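Local atomic coordinates of PT26-6P (Thermococcus sp., PDB entry 2WB7), a protein that is of unknown function but is encoded by a family of mobile elements from Euryarchaea and builds three domains with novel folds. Residues 71-76 with 167-172; 153-158 with 372-377; 238-243 with 387-392; 430-435 with 497-502. One frame throughout, in Å; residues are numbered along the deposited sequence.

Interaction 1. Residues 71-76 with 167-172; sequences IRLEIP and VIVKGY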
loop_
_atom_site.group_PDB
_atom_site.type_symbol
_atom_site.label_atom_id
_atom_site.label_comp_id
_atom_site.label_asym_id
_atom_site.label_seq_id
_atom_site.Cartn_x
_atom_site.Cartn_y
_atom_site.Cartn_z
ATOM N N ILE A 71 7.079 -18.738 19.735
ATOM C CA ILE A 71 7.911 -18.933 20.918
ATOM C C ILE A 71 8.316 -20.403 21.036
ATOM O O ILE A 71 7.469 -21.286 21.103
ATOM C CB ILE A 71 7.157 -18.543 22.187
ATOM C CG1 ILE A 71 6.582 -17.132 22.045
ATOM C CG2 ILE A 71 8.072 -18.653 23.393
ATOM C CD1 ILE A 71 5.364 -16.876 22.951
ATOM N N ARG A 72 9.615 -20.660 21.065
ATOM C CA ARG A 72 10.087 -22.022 21.174
ATOM C C ARG A 72 10.764 -22.306 22.522
ATOM O O ARG A 72 11.771 -21.680 22.870
ATOM C CB ARG A 72 11.031 -22.328 20.024
ATOM C CG ARG A 72 11.649 -23.687 20.088
ATOM C CD ARG A 72 12.810 -23.733 19.138
ATOM N NE ARG A 72 12.952 -25.048 18.535
ATOM C CZ ARG A 72 12.231 -25.472 17.501
ATOM N NH1 ARG A 72 11.311 -24.671 16.960
ATOM N NH2 ARG A 72 12.435 -26.697 17.012
ATOM N N LEU A 73 10.209 -23.261 23.265
ATOM C CA LEU A 73 10.734 -23.646 24.569
ATOM C C LEU A 73 11.479 -24.985 24.504
ATOM O O LEU A 73 10.885 -26.001 24.161
ATOM C CB LEU A 73 9.579 -23.777 25.557
ATOM C CG LEU A 73 8.576 -22.625 25.635
ATOM C CD1 LEU A 73 7.577 -22.874 26.750
ATOM C CD2 LEU A 73 9.309 -21.331 25.861
ATOM N N GLU A 74 12.769 -24.991 24.830
ATOM C CA GLU A 74 13.518 -26.247 24.939
ATOM C C GLU A 74 13.642 -26.720 26.377
ATOM O O GLU A 74 14.187 -26.019 27.223
ATOM C CB GLU A 74 14.929 -26.104 24.375
ATOM C CG GLU A 74 15.010 -25.297 23.101
ATOM C CD GLU A 74 16.377 -24.621 22.934
ATOM O OE1 GLU A 74 16.469 -23.641 22.145
ATOM O OE2 GLU A 74 17.349 -25.052 23.618
ATOM N N ILE A 75 13.136 -27.914 26.652
ATOM C CA ILE A 75 13.462 -28.591 27.895
ATOM C C ILE A 75 14.742 -29.412 27.690
ATOM O O ILE A 75 14.723 -30.422 26.993
ATOM C CB ILE A 75 12.323 -29.509 28.354
ATOM C CG1 ILE A 75 10.955 -28.906 28.004
ATOM C CG2 ILE A 75 12.446 -29.805 29.831
ATOM C CD1 ILE A 75 10.675 -27.582 28.626
ATOM N N PRO A 76 15.862 -28.969 28.290
ATOM C CA PRO A 76 17.097 -29.728 28.120
ATOM C C PRO A 76 17.017 -31.052 28.867
ATOM O O PRO A 76 16.313 -31.148 29.871
ATOM C CB PRO A 76 18.165 -28.835 28.754
ATOM C CG PRO A 76 17.440 -27.811 29.567
ATOM C CD PRO A 76 15.976 -27.916 29.313
ATOM N N VAL A 167 8.594 -12.510 27.096
ATOM C CA VAL A 167 7.953 -13.765 27.453
ATOM C C VAL A 167 8.301 -14.167 28.883
ATOM O O VAL A 167 9.429 -13.970 29.348
ATOM C CB VAL A 167 8.397 -14.893 26.508
ATOM C CG1 VAL A 167 7.576 -16.158 26.759
ATOM C CG2 VAL A 167 8.276 -14.444 25.055
ATOM N N ILE A 168 7.330 -14.732 29.586
ATOM C CA ILE A 168 7.560 -15.172 30.949
ATOM C C ILE A 168 7.077 -16.598 31.126
ATOM O O ILE A 168 5.906 -16.900 30.907
ATOM C CB ILE A 168 6.888 -14.240 31.960
ATOM C CG1 ILE A 168 7.500 -12.842 31.836
ATOM C CG2 ILE A 168 7.040 -14.785 33.377
ATOM C CD1 ILE A 168 7.038 -11.845 32.901
ATOM N N VAL A 169 8.006 -17.475 31.496
ATOM C CA VAL A 169 7.683 -18.873 31.721
ATOM C C VAL A 169 7.770 -19.193 33.207
ATOM O O VAL A 169 8.742 -18.834 33.886
ATOM C CB VAL A 169 8.608 -19.828 30.924
ATOM C CG1 VAL A 169 8.046 -21.261 30.934
ATOM C CG2 VAL A 169 8.809 -19.312 29.503
ATOM N N LYS A 170 6.750 -19.883 33.695
ATOM C CA LYS A 170 6.682 -20.250 35.090
ATOM C C LYS A 170 6.315 -21.717 35.231
ATOM O O LYS A 170 5.609 -22.285 34.386
ATOM C CB LYS A 170 5.654 -19.379 35.807
ATOM C CG LYS A 170 6.034 -17.916 35.852
ATOM C CD LYS A 170 5.033 -17.115 36.671
ATOM C CE LYS A 170 5.410 -15.641 36.680
ATOM N NZ LYS A 170 4.416 -14.816 37.434
ATOM N N GLY A 171 6.800 -22.322 36.309
ATOM C CA GLY A 171 6.525 -23.715 36.612
ATOM C C GLY A 171 7.582 -24.248 37.552
ATOM O O GLY A 171 8.322 -23.468 38.166
ATOM N N TYR A 172 7.676 -25.571 37.656
ATOM C CA TYR A 172 8.619 -26.184 38.584
ATOM C C TYR A 172 9.272 -27.450 38.055
ATOM O O TYR A 172 8.662 -28.207 37.294
ATOM C CB TYR A 172 7.903 -26.524 39.878
ATOM C CG TYR A 172 6.826 -27.571 39.700
ATOM C CD1 TYR A 172 7.137 -28.924 39.707
ATOM C CD2 TYR A 172 5.502 -27.203 39.528
ATOM C CE1 TYR A 172 6.159 -29.879 39.555
ATOM C CE2 TYR A 172 4.516 -28.152 39.376
ATOM C CZ TYR A 172 4.845 -29.488 39.392
ATOM O OH TYR A 172 3.861 -30.443 39.235
#

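Interaction 2. Residues 153-158 with 372-377; sequences DKIWNT and PIWLAA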
loop_
_atom_site.group_PDB
_atom_site.type_symbol
_atom_site.label_atom_id
_atom_site.label_comp_id
_atom_site.label_asym_id
_atom_site.label_seq_id
_atom_site.Cartn_x
_atom_site.Cartn_y
_atom_site.Cartn_z
ATOM N N ASP A 153 -3.672 13.944 6.183
ATOM C CA ASP A 153 -2.228 14.119 6.210
ATOM C C ASP A 153 -1.661 13.179 7.245
ATOM O O ASP A 153 -0.614 12.572 7.060
ATOM C CB ASP A 153 -1.860 15.540 6.639
ATOM C CG ASP A 153 -2.354 16.604 5.672
ATOM O OD1 ASP A 153 -2.426 16.312 4.451
ATOM O OD2 ASP A 153 -2.640 17.740 6.133
ATOM N N LYS A 154 -2.373 13.078 8.356
ATOM C CA LYS A 154 -1.906 12.301 9.481
ATOM C C LYS A 154 -1.682 10.863 9.063
ATOM O O LYS A 154 -0.725 10.215 9.489
ATOM C CB LYS A 154 -2.923 12.373 10.608
ATOM C CG LYS A 154 -2.353 11.994 11.930
ATOM C CD LYS A 154 -3.386 12.150 13.025
ATOM C CE LYS A 154 -2.791 11.750 14.369
ATOM N NZ LYS A 154 -3.857 11.779 15.412
ATOM N N ILE A 155 -2.563 10.361 8.209
ATOM C CA ILE A 155 -2.440 8.984 7.732
ATOM C C ILE A 155 -1.062 8.713 7.143
ATOM O O ILE A 155 -0.436 7.708 7.459
ATOM C CB ILE A 155 -3.519 8.650 6.699
ATOM C CG1 ILE A 155 -4.886 8.618 7.387
ATOM C CG2 ILE A 155 -3.210 7.337 6.041
ATOM C CD1 ILE A 155 -6.045 8.621 6.458
ATOM N N TRP A 156 -0.586 9.620 6.294
ATOM C CA TRP A 156 0.662 9.399 5.569
ATOM C C TRP A 156 1.888 9.849 6.337
ATOM O O TRP A 156 3.006 9.601 5.893
ATOM C CB TRP A 156 0.621 10.091 4.203
ATOM C CG TRP A 156 -0.668 9.855 3.525
ATOM C CD1 TRP A 156 -1.641 10.773 3.249
ATOM C CD2 TRP A 156 -1.167 8.593 3.077
ATOM N NE1 TRP A 156 -2.712 10.157 2.646
ATOM C CE2 TRP A 156 -2.442 8.818 2.528
ATOM C CE3 TRP A 156 -0.656 7.292 3.087
ATOM C CZ2 TRP A 156 -3.209 7.796 1.993
ATOM C CZ3 TRP A 156 -1.422 6.279 2.563
ATOM C CH2 TRP A 156 -2.686 6.535 2.024
ATOM N N ASN A 157 1.694 10.508 7.476
ATOM C CA ASN A 157 2.835 11.067 8.201
ATOM C C ASN A 157 3.128 10.417 9.558
ATOM O O ASN A 157 4.173 10.648 10.150
ATOM C CB ASN A 157 2.707 12.580 8.325
ATOM C CG ASN A 157 2.637 13.262 6.965
ATOM O OD1 ASN A 157 1.753 14.097 6.714
ATOM N ND2 ASN A 157 3.544 12.879 6.057
ATOM N N THR A 158 2.205 9.599 10.041
ATOM C CA THR A 158 2.413 8.931 11.301
ATOM C C THR A 158 3.405 7.797 11.122
ATOM O O THR A 158 3.363 7.067 10.137
ATOM C CB THR A 158 1.119 8.380 11.846
ATOM O OG1 THR A 158 0.183 9.452 12.002
ATOM C CG2 THR A 158 1.371 7.740 13.173
ATOM N N PRO A 372 -7.569 -5.210 16.405
ATOM C CA PRO A 372 -8.072 -4.346 15.334
ATOM C C PRO A 372 -6.973 -3.940 14.350
ATOM O O PRO A 372 -5.903 -3.498 14.774
ATOM C CB PRO A 372 -8.566 -3.102 16.086
ATOM C CG PRO A 372 -8.358 -3.387 17.556
ATOM C CD PRO A 372 -7.332 -4.454 17.641
ATOM N N ILE A 373 -7.221 -4.088 13.054
ATOM C CA ILE A 373 -6.266 -3.611 12.066
ATOM C C ILE A 373 -6.969 -2.720 11.057
ATOM O O ILE A 373 -8.191 -2.841 10.853
ATOM C CB ILE A 373 -5.585 -4.754 11.326
ATOM C CG1 ILE A 373 -6.628 -5.753 10.838
ATOM C CG2 ILE A 373 -4.568 -5.432 12.231
ATOM C CD1 ILE A 373 -6.048 -6.828 9.982
ATOM N N TRP A 374 -6.206 -1.817 10.442
ATOM C CA TRP A 374 -6.753 -0.924 9.450
ATOM C C TRP A 374 -5.818 -0.815 8.262
ATOM O O TRP A 374 -4.606 -1.026 8.385
ATOM C CB TRP A 374 -6.998 0.463 10.050
ATOM C CG TRP A 374 -5.748 1.175 10.471
ATOM C CD1 TRP A 374 -5.125 1.082 11.672
ATOM C CD2 TRP A 374 -4.967 2.077 9.678
ATOM N NE1 TRP A 374 -4.012 1.886 11.688
ATOM C CE2 TRP A 374 -3.890 2.504 10.475
ATOM C CE3 TRP A 374 -5.070 2.560 8.368
ATOM C CZ2 TRP A 374 -2.925 3.388 10.015
ATOM C CZ3 TRP A 374 -4.106 3.447 7.911
ATOM C CH2 TRP A 374 -3.051 3.852 8.735
ATOM N N LEU A 375 -6.397 -0.493 7.108
ATOM C CA LEU A 375 -5.621 -0.196 5.909
ATOM C C LEU A 375 -6.171 1.046 5.210
ATOM O O LEU A 375 -7.396 1.280 5.167
ATOM C CB LEU A 375 -5.619 -1.374 4.939
ATOM C CG LEU A 375 -4.684 -1.222 3.731
ATOM C CD1 LEU A 375 -3.255 -1.387 4.137
ATOM C CD2 LEU A 375 -5.017 -2.264 2.684
ATOM N N ALA A 376 -5.258 1.854 4.690
ATOM C CA ALA A 376 -5.632 2.987 3.869
ATOM C C ALA A 376 -4.882 2.824 2.565
ATOM O O ALA A 376 -3.696 2.491 2.563
ATOM C CB ALA A 376 -5.258 4.303 4.551
ATOM N N ALA A 377 -5.575 3.031 1.457
ATOM C CA ALA A 377 -4.945 2.884 0.159
ATOM C C ALA A 377 -5.513 3.959 -0.725
ATOM O O ALA A 377 -6.735 4.069 -0.877
ATOM C CB ALA A 377 -5.227 1.509 -0.435
#

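Interaction 3. Residues 238-243 with 387-392; sequences LPIKFL and TYTVMK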
loop_
_atom_site.group_PDB
_atom_site.type_symbol
_atom_site.label_atom_id
_atom_site.label_comp_id
_atom_site.label_asym_id
_atom_site.label_seq_id
_atom_site.Cartn_x
_atom_site.Cartn_y
_atom_site.Cartn_z
ATOM N N LEU A 238 -5.004 9.901 -18.194
ATOM C CA LEU A 238 -4.748 10.171 -19.591
ATOM C C LEU A 238 -5.125 11.632 -19.877
ATOM O O LEU A 238 -5.942 12.220 -19.174
ATOM C CB LEU A 238 -5.567 9.216 -20.460
ATOM C CG LEU A 238 -4.998 7.806 -20.621
ATOM C CD1 LEU A 238 -6.034 6.900 -21.258
ATOM C CD2 LEU A 238 -3.675 7.808 -21.417
ATOM N N PRO A 239 -4.532 12.226 -20.909
ATOM C CA PRO A 239 -4.921 13.567 -21.311
ATOM C C PRO A 239 -6.422 13.694 -21.586
ATOM O O PRO A 239 -7.061 12.734 -21.977
ATOM C CB PRO A 239 -4.116 13.779 -22.598
ATOM C CG PRO A 239 -2.866 12.969 -22.376
ATOM C CD PRO A 239 -3.359 11.738 -21.653
ATOM N N ILE A 240 -6.977 14.888 -21.399
ATOM C CA ILE A 240 -8.426 15.076 -21.502
ATOM C C ILE A 240 -9.029 14.696 -22.853
ATOM O O ILE A 240 -10.238 14.470 -22.949
ATOM C CB ILE A 240 -8.866 16.526 -21.145
ATOM C CG1 ILE A 240 -8.288 17.517 -22.155
ATOM C CG2 ILE A 240 -8.469 16.856 -19.724
ATOM C CD1 ILE A 240 -8.668 18.953 -21.909
ATOM N N LYS A 241 -8.222 14.638 -23.906
ATOM C CA LYS A 241 -8.794 14.273 -25.202
ATOM C C LYS A 241 -9.485 12.912 -25.144
ATOM O O LYS A 241 -10.372 12.636 -25.941
ATOM C CB LYS A 241 -7.766 14.305 -26.337
ATOM C CG LYS A 241 -6.773 13.179 -26.319
ATOM C CD LYS A 241 -6.598 12.599 -27.700
ATOM C CE LYS A 241 -6.660 11.089 -27.640
ATOM N NZ LYS A 241 -7.128 10.520 -28.925
ATOM N N PHE A 242 -9.104 12.080 -24.180
ATOM C CA PHE A 242 -9.588 10.705 -24.142
ATOM C C PHE A 242 -11.000 10.607 -23.606
ATOM O O PHE A 242 -11.527 9.522 -23.461
ATOM C CB PHE A 242 -8.640 9.804 -23.351
ATOM C CG PHE A 242 -7.382 9.464 -24.091
ATOM C CD1 PHE A 242 -6.219 10.186 -23.876
ATOM C CD2 PHE A 242 -7.362 8.430 -25.012
ATOM C CE1 PHE A 242 -5.055 9.878 -24.553
ATOM C CE2 PHE A 242 -6.190 8.117 -25.710
ATOM C CZ PHE A 242 -5.035 8.843 -25.474
ATOM N N LEU A 243 -11.613 11.751 -23.337
ATOM C CA LEU A 243 -12.998 11.797 -22.895
ATOM C C LEU A 243 -13.959 11.502 -24.044
ATOM O O LEU A 243 -15.006 10.903 -23.830
ATOM C CB LEU A 243 -13.326 13.164 -22.294
ATOM C CG LEU A 243 -13.067 13.374 -20.805
ATOM C CD1 LEU A 243 -13.449 14.792 -20.404
ATOM C CD2 LEU A 243 -13.827 12.336 -19.979
ATOM N N THR A 387 -8.252 22.043 -20.332
ATOM C CA THR A 387 -7.242 22.969 -20.819
ATOM C C THR A 387 -7.434 23.402 -22.285
ATOM O O THR A 387 -6.636 24.181 -22.811
ATOM C CB THR A 387 -5.831 22.400 -20.616
ATOM O OG1 THR A 387 -5.814 21.013 -20.989
ATOM C CG2 THR A 387 -5.450 22.505 -19.164
ATOM N N TYR A 388 -8.495 22.923 -22.930
ATOM C CA TYR A 388 -8.796 23.308 -24.312
ATOM C C TYR A 388 -7.733 22.799 -25.257
ATOM O O TYR A 388 -6.820 23.528 -25.624
ATOM C CB TYR A 388 -8.968 24.828 -24.437
ATOM C CG TYR A 388 -9.828 25.370 -23.317
ATOM C CD1 TYR A 388 -9.277 26.154 -22.305
ATOM C CD2 TYR A 388 -11.170 25.033 -23.228
ATOM C CE1 TYR A 388 -10.041 26.600 -21.257
ATOM C CE2 TYR A 388 -11.942 25.476 -22.179
ATOM C CZ TYR A 388 -11.370 26.260 -21.198
ATOM O OH TYR A 388 -12.134 26.714 -20.152
ATOM N N THR A 389 -7.840 21.531 -25.639
ATOM C CA THR A 389 -6.847 20.939 -26.506
ATOM C C THR A 389 -6.862 21.651 -27.829
ATOM O O THR A 389 -7.914 21.896 -28.395
ATOM C CB THR A 389 -7.123 19.472 -26.754
ATOM O OG1 THR A 389 -7.339 18.830 -25.498
ATOM C CG2 THR A 389 -5.947 18.818 -27.458
ATOM N N VAL A 390 -5.682 21.974 -28.328
ATOM C CA VAL A 390 -5.561 22.611 -29.616
ATOM C C VAL A 390 -5.499 21.565 -30.719
ATOM O O VAL A 390 -6.065 21.747 -31.796
ATOM C CB VAL A 390 -4.325 23.528 -29.654
ATOM C CG1 VAL A 390 -4.077 24.042 -31.058
ATOM C CG2 VAL A 390 -4.508 24.680 -28.669
HETATM N N MSE A 391 -4.843 20.452 -30.440
HETATM C CA MSE A 391 -4.705 19.406 -31.433
HETATM C C MSE A 391 -5.728 18.300 -31.259
HETATM O O MSE A 391 -5.401 17.178 -30.869
HETATM C CB MSE A 391 -3.305 18.857 -31.368
HETATM C CG MSE A 391 -2.345 19.981 -31.144
HETATM SE SE MSE A 391 -0.747 19.791 -32.158
HETATM C CE MSE A 391 -1.572 19.379 -33.890
ATOM N N LYS A 392 -6.976 18.639 -31.543
ATOM C CA LYS A 392 -8.047 17.672 -31.562
ATOM C C LYS A 392 -7.736 16.579 -32.598
ATOM O O LYS A 392 -7.083 16.845 -33.608
ATOM C CB LYS A 392 -9.324 18.404 -31.916
ATOM C CG LYS A 392 -9.656 19.520 -30.952
ATOM C CD LYS A 392 -10.473 18.976 -29.783
ATOM C CE LYS A 392 -10.791 20.078 -28.778
ATOM N NZ LYS A 392 -10.987 21.407 -29.457
HETATM O O HOH W 1 -6.099 16.499 -24.928
#

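Interaction 4. Residues 430-435 with 497-502; sequences EQLLAK and KALNGD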
loop_
_atom_site.group_PDB
_atom_site.type_symbol
_atom_site.label_atom_id
_atom_site.label_comp_id
_atom_site.label_asym_id
_atom_site.label_seq_id
_atom_site.Cartn_x
_atom_site.Cartn_y
_atom_site.Cartn_z
ATOM N N GLU A 430 2.254 31.732 -18.494
ATOM C CA GLU A 430 3.049 32.879 -18.052
ATOM C C GLU A 430 2.398 33.532 -16.849
ATOM O O GLU A 430 3.071 34.140 -16.033
ATOM C CB GLU A 430 3.202 33.916 -19.165
ATOM C CG GLU A 430 4.004 33.462 -20.383
ATOM C CD GLU A 430 5.520 33.500 -20.170
ATOM O OE1 GLU A 430 5.975 33.535 -19.004
ATOM O OE2 GLU A 430 6.269 33.478 -21.174
ATOM N N GLN A 431 1.082 33.412 -16.742
ATOM C CA GLN A 431 0.367 33.995 -15.616
ATOM C C GLN A 431 0.572 33.157 -14.373
ATOM O O GLN A 431 0.668 33.675 -13.259
ATOM C CB GLN A 431 -1.115 34.126 -15.934
ATOM C CG GLN A 431 -1.410 35.377 -16.744
ATOM C CD GLN A 431 -2.823 35.415 -17.327
ATOM O OE1 GLN A 431 -3.215 36.403 -17.962
ATOM N NE2 GLN A 431 -3.595 34.344 -17.110
ATOM N N LEU A 432 0.646 31.853 -14.570
ATOM C CA LEU A 432 0.920 30.950 -13.480
ATOM C C LEU A 432 2.336 31.148 -12.991
ATOM O O LEU A 432 2.572 31.146 -11.792
ATOM C CB LEU A 432 0.755 29.509 -13.931
ATOM C CG LEU A 432 -0.671 29.008 -14.078
ATOM C CD1 LEU A 432 -0.597 27.557 -14.523
ATOM C CD2 LEU A 432 -1.474 29.152 -12.794
ATOM N N LEU A 433 3.277 31.295 -13.923
ATOM C CA LEU A 433 4.655 31.529 -13.556
ATOM C C LEU A 433 4.711 32.763 -12.682
ATOM O O LEU A 433 5.505 32.852 -11.756
ATOM C CB LEU A 433 5.514 31.752 -14.789
ATOM C CG LEU A 433 7.017 31.862 -14.510
ATOM C CD1 LEU A 433 7.482 30.746 -13.605
ATOM C CD2 LEU A 433 7.810 31.827 -15.809
ATOM N N ALA A 434 3.853 33.722 -12.974
ATOM C CA ALA A 434 3.871 34.968 -12.257
ATOM C C ALA A 434 3.476 34.722 -10.810
ATOM O O ALA A 434 4.249 35.031 -9.900
ATOM C CB ALA A 434 2.933 35.960 -12.911
ATOM N N LYS A 435 2.278 34.174 -10.605
ATOM C CA LYS A 435 1.794 33.881 -9.270
ATOM C C LYS A 435 2.782 33.002 -8.524
ATOM O O LYS A 435 3.053 33.228 -7.345
ATOM C CB LYS A 435 0.443 33.187 -9.318
ATOM C CG LYS A 435 -0.608 33.952 -10.083
ATOM C CD LYS A 435 -2.020 33.534 -9.661
ATOM C CE LYS A 435 -3.080 34.091 -10.628
ATOM N NZ LYS A 435 -4.462 34.020 -10.032
ATOM N N LYS A 497 -2.310 23.094 -9.073
ATOM C CA LYS A 497 -2.461 22.322 -7.856
ATOM C C LYS A 497 -1.434 22.725 -6.809
ATOM O O LYS A 497 -1.779 22.925 -5.648
ATOM C CB LYS A 497 -2.362 20.836 -8.169
ATOM C CG LYS A 497 -3.665 20.279 -8.698
ATOM C CD LYS A 497 -3.485 19.085 -9.585
ATOM C CE LYS A 497 -4.845 18.648 -10.105
ATOM N NZ LYS A 497 -4.763 17.358 -10.838
ATOM N N ALA A 498 -0.173 22.850 -7.215
ATOM C CA ALA A 498 0.873 23.279 -6.290
ATOM C C ALA A 498 0.477 24.589 -5.608
ATOM O O ALA A 498 0.456 24.679 -4.387
ATOM C CB ALA A 498 2.190 23.421 -6.999
ATOM N N LEU A 499 0.128 25.595 -6.397
ATOM C CA LEU A 499 -0.306 26.885 -5.863
ATOM C C LEU A 499 -1.501 26.869 -4.911
ATOM O O LEU A 499 -1.665 27.804 -4.143
ATOM C CB LEU A 499 -0.641 27.839 -7.003
ATOM C CG LEU A 499 0.532 28.391 -7.794
ATOM C CD1 LEU A 499 -0.015 29.155 -8.996
ATOM C CD2 LEU A 499 1.415 29.274 -6.893
ATOM N N ASN A 500 -2.357 25.853 -4.970
ATOM C CA ASN A 500 -3.559 25.863 -4.130
ATOM C C ASN A 500 -3.665 24.784 -3.081
ATOM O O ASN A 500 -4.768 24.458 -2.647
ATOM C CB ASN A 500 -4.823 25.841 -4.969
ATOM C CG ASN A 500 -4.918 27.030 -5.867
ATOM O OD1 ASN A 500 -4.126 27.164 -6.797
ATOM N ND2 ASN A 500 -5.875 27.923 -5.587
ATOM N N GLY A 501 -2.532 24.236 -2.665
ATOM C CA GLY A 501 -2.532 23.354 -1.512
ATOM C C GLY A 501 -2.673 21.874 -1.797
ATOM O O GLY A 501 -3.053 21.107 -0.914
ATOM N N ASP A 502 -2.359 21.452 -3.013
ATOM C CA ASP A 502 -2.311 20.034 -3.292
ATOM C C ASP A 502 -1.038 19.688 -4.017
ATOM O O ASP A 502 -1.053 19.367 -5.198
ATOM C CB ASP A 502 -3.510 19.608 -4.123
ATOM C CG ASP A 502 -3.659 18.107 -4.192
ATOM O OD1 ASP A 502 -2.736 17.412 -3.719
ATOM O OD2 ASP A 502 -4.691 17.628 -4.726
#

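Interaction 1. Residues 71-76 with 167-172
In the Ile71-Val167 pair both touching methyls stand trans to their own backbone N: a chi1 of -52° puts CG1 of Ile71 beside the N and so leaves CG2 trans to it, while CG1 of Val167 is itself trans (chi1 -172°). Ile71 CG2 and Val167 CG1 approach to 4.2 Å. Two residues on, the choice differs. Leu73 turns CG trans to its carbonyl carbon and sends CD2 across, while Val169 offers CG2, the methyl lying beside its backbone N; Leu73 CD2 and Val169 CG2 are 4.2 Å apart, and the side chains slip alongside one another in opposite senses. The i, i+2 spacing shows that the residues share one face of each strand. Strand 66-75 belongs to one sheet, bonded through its backbone to strands 52-62 and 120-129, whereas strand 163-178 lies in another between 85-96 and 198-213; with CA-CA separations of 8.3 Å for Ile71 and Val167 and 9.1 Å for Leu73 and Val169, this is face-to-face packing, as in the sandwich of an immunoglobulin-like domain. All four residues are buried. Ile55 and Ile53 reach Val167 and Val169 from strand 52-62, and Leu124 and Leu122 touch Ile71 and Leu73 from strand 120-129.

Interaction 2. Residues 153-158 with 372-377
Two indoles, Trp156 of the helix and Trp374 of the strand, frame Ile155 and Ala376. Over the centre of one face of the Trp156 ring, 3.7 Å above its plane, sits CG2 of the neighbouring Ile155; at the edge of the Trp374 ring, in plane, lies CB of Ala376 from the same strand. Across the contact the rings are met at a slant, Trp156 by Ala376 O and Trp374 by Ile155 CG2, the latter 4.4 Å from Trp374 CH2. Trp156 CH2 also comes within 4.2 Å of Ala376 CB. The closest pair joins the two framed residues, Ile155 CG2 with Ala376 CB at 4.0 Å. A chi1 of -68° puts CG1 of Ile155 beside the backbone N and leaves CG2 trans to it, where this methyl serves Ala376 and both rings at once. Helix 153-157 passes over strand 372-377 at 105°, with the axes 10.4 Å apart, joining an element of the first immunoglobulin-like domain to the large antiparallel sheet of the second. Ala260, on the adjoining strand 253-261, touches Ile155 and both tryptophans. At its C-terminal end the helix finishes with Lys154 O accepting from Asn157 N, Thr158 N and Thr158 OG1, the hydroxyl arriving from above the carbonyl plane. The Trp156 ring has a cation-pi contact with Lys258. Cohesion between helix and strand is thus apolar, set by shape, while the indole N-H of Trp374 is satisfied by Asp132 OD1, outside the contact.

Interaction 3. Residues 238-243 with 387-392
Ile240 reaches across to two threonines that it meets in different ways. With Thr389 it lies side by side, the two chains pointing opposite ways, so that CG1 of Ile240 lies 3.7 Å from OG1 of Thr389. Against Thr387 the side chains are set at a slant, and the end methyl does the touching: Ile240 CD1 is 3.6 Å from Thr387 OG1 and 3.5 Å from Thr387 N. The reach comes from a chi1 of 64°, which tucks CG1 over the residue's own main chain, flanked by N on one side and C on the other, followed by an extended chi2 that carries CD1 outward. Thr389, by contrast, keeps OG1 beside its own backbone N (chi1 -50°). From there the hydroxyl reaches a water at 2.7 Å from Thr389 OG1, and the same water accepts a weak bond from Lys241 N, linking a backbone N-H of one segment to a side-chain hydroxyl of the other. Lys241 starts toward the other segment and then turns off: its CE lies over the centre of one face of the Phe242 ring, opposite Leu238 CD1, and its NZ makes salt bridges with Asp393 and Asp7. Glu485 of helix 471-499 receives the backbone N of Val390 on OE2 and that of Met391, a selenomethionine, on OE1. Residues 240-243 begin a 3-10 segment, held by Phe242 N to Pro239 O and Leu243 N to Ile240 O. The geometry is that of a junction between loops, with this turn facing the irregular stretch that leads into helix 393-404 and ends at its N-cap residue, Lys392.

Interaction 4. Residues 430-435 with 497-502
Leu499 lays its CD1 methyl against two residues one helical turn apart, 4.1 Å from CD2 of Leu432 and likewise 4.1 Å from CB of Lys435. The leucine side chains run at a slant to each other. Leu432 gets there by its outer end: its first bond leaves the helix to the side, and a chi2 of 180° extends CD1, leaving CD2 as the methyl turned to Leu499. Lys435 contributes only the root of its chain, whose CB faces Leu499 while the extended remainder leads away from it. Ala444 and Ala448 of helix 442-465 pack on Leu499 and Leu432 respectively, so a third helix adds to the apolar seam. Beyond Leu499 the chain reverses. Lys497 O accepts from Asn500 N and Asp502 N, both at 3.1 Å, from opposite faces of the carbonyl plane; with a weak Gly501 N to Ala498 O bond and a positive phi of 93° at Gly501, this makes a Schellman motif. Asp502 then caps the following helix, its OD1 bonded to Gln505 N, and its OD2 takes a bond from His354. Taken together, this is helix-to-helix side-chain packing beside a tight interhelical turn, as found in an all-helical bundle.

The four contacts are spread along an elongated chain. Interaction 1 lies about 38 Å from the chain's centre, on the side opposite interactions 3 and 4, whose centres are about 69 and 64 Å from its own. Interaction 2 is about 37 Å from interaction 1 between centres, and within about 7 Å of interaction 4 at the nearest atoms. Interactions 3 and 4 are neighbours, their centres about 21 Å apart; interaction 4 is made by helices 408-438 and 471-499, which residues of interaction 3 also touch. Along the sequence, interaction 2 crosses both 1 and 3, whereas 4 follows all the others. Interaction 2 joins the two immunoglobulin-like domains; interaction 1 stays within the first and interaction 4 within the helical domain.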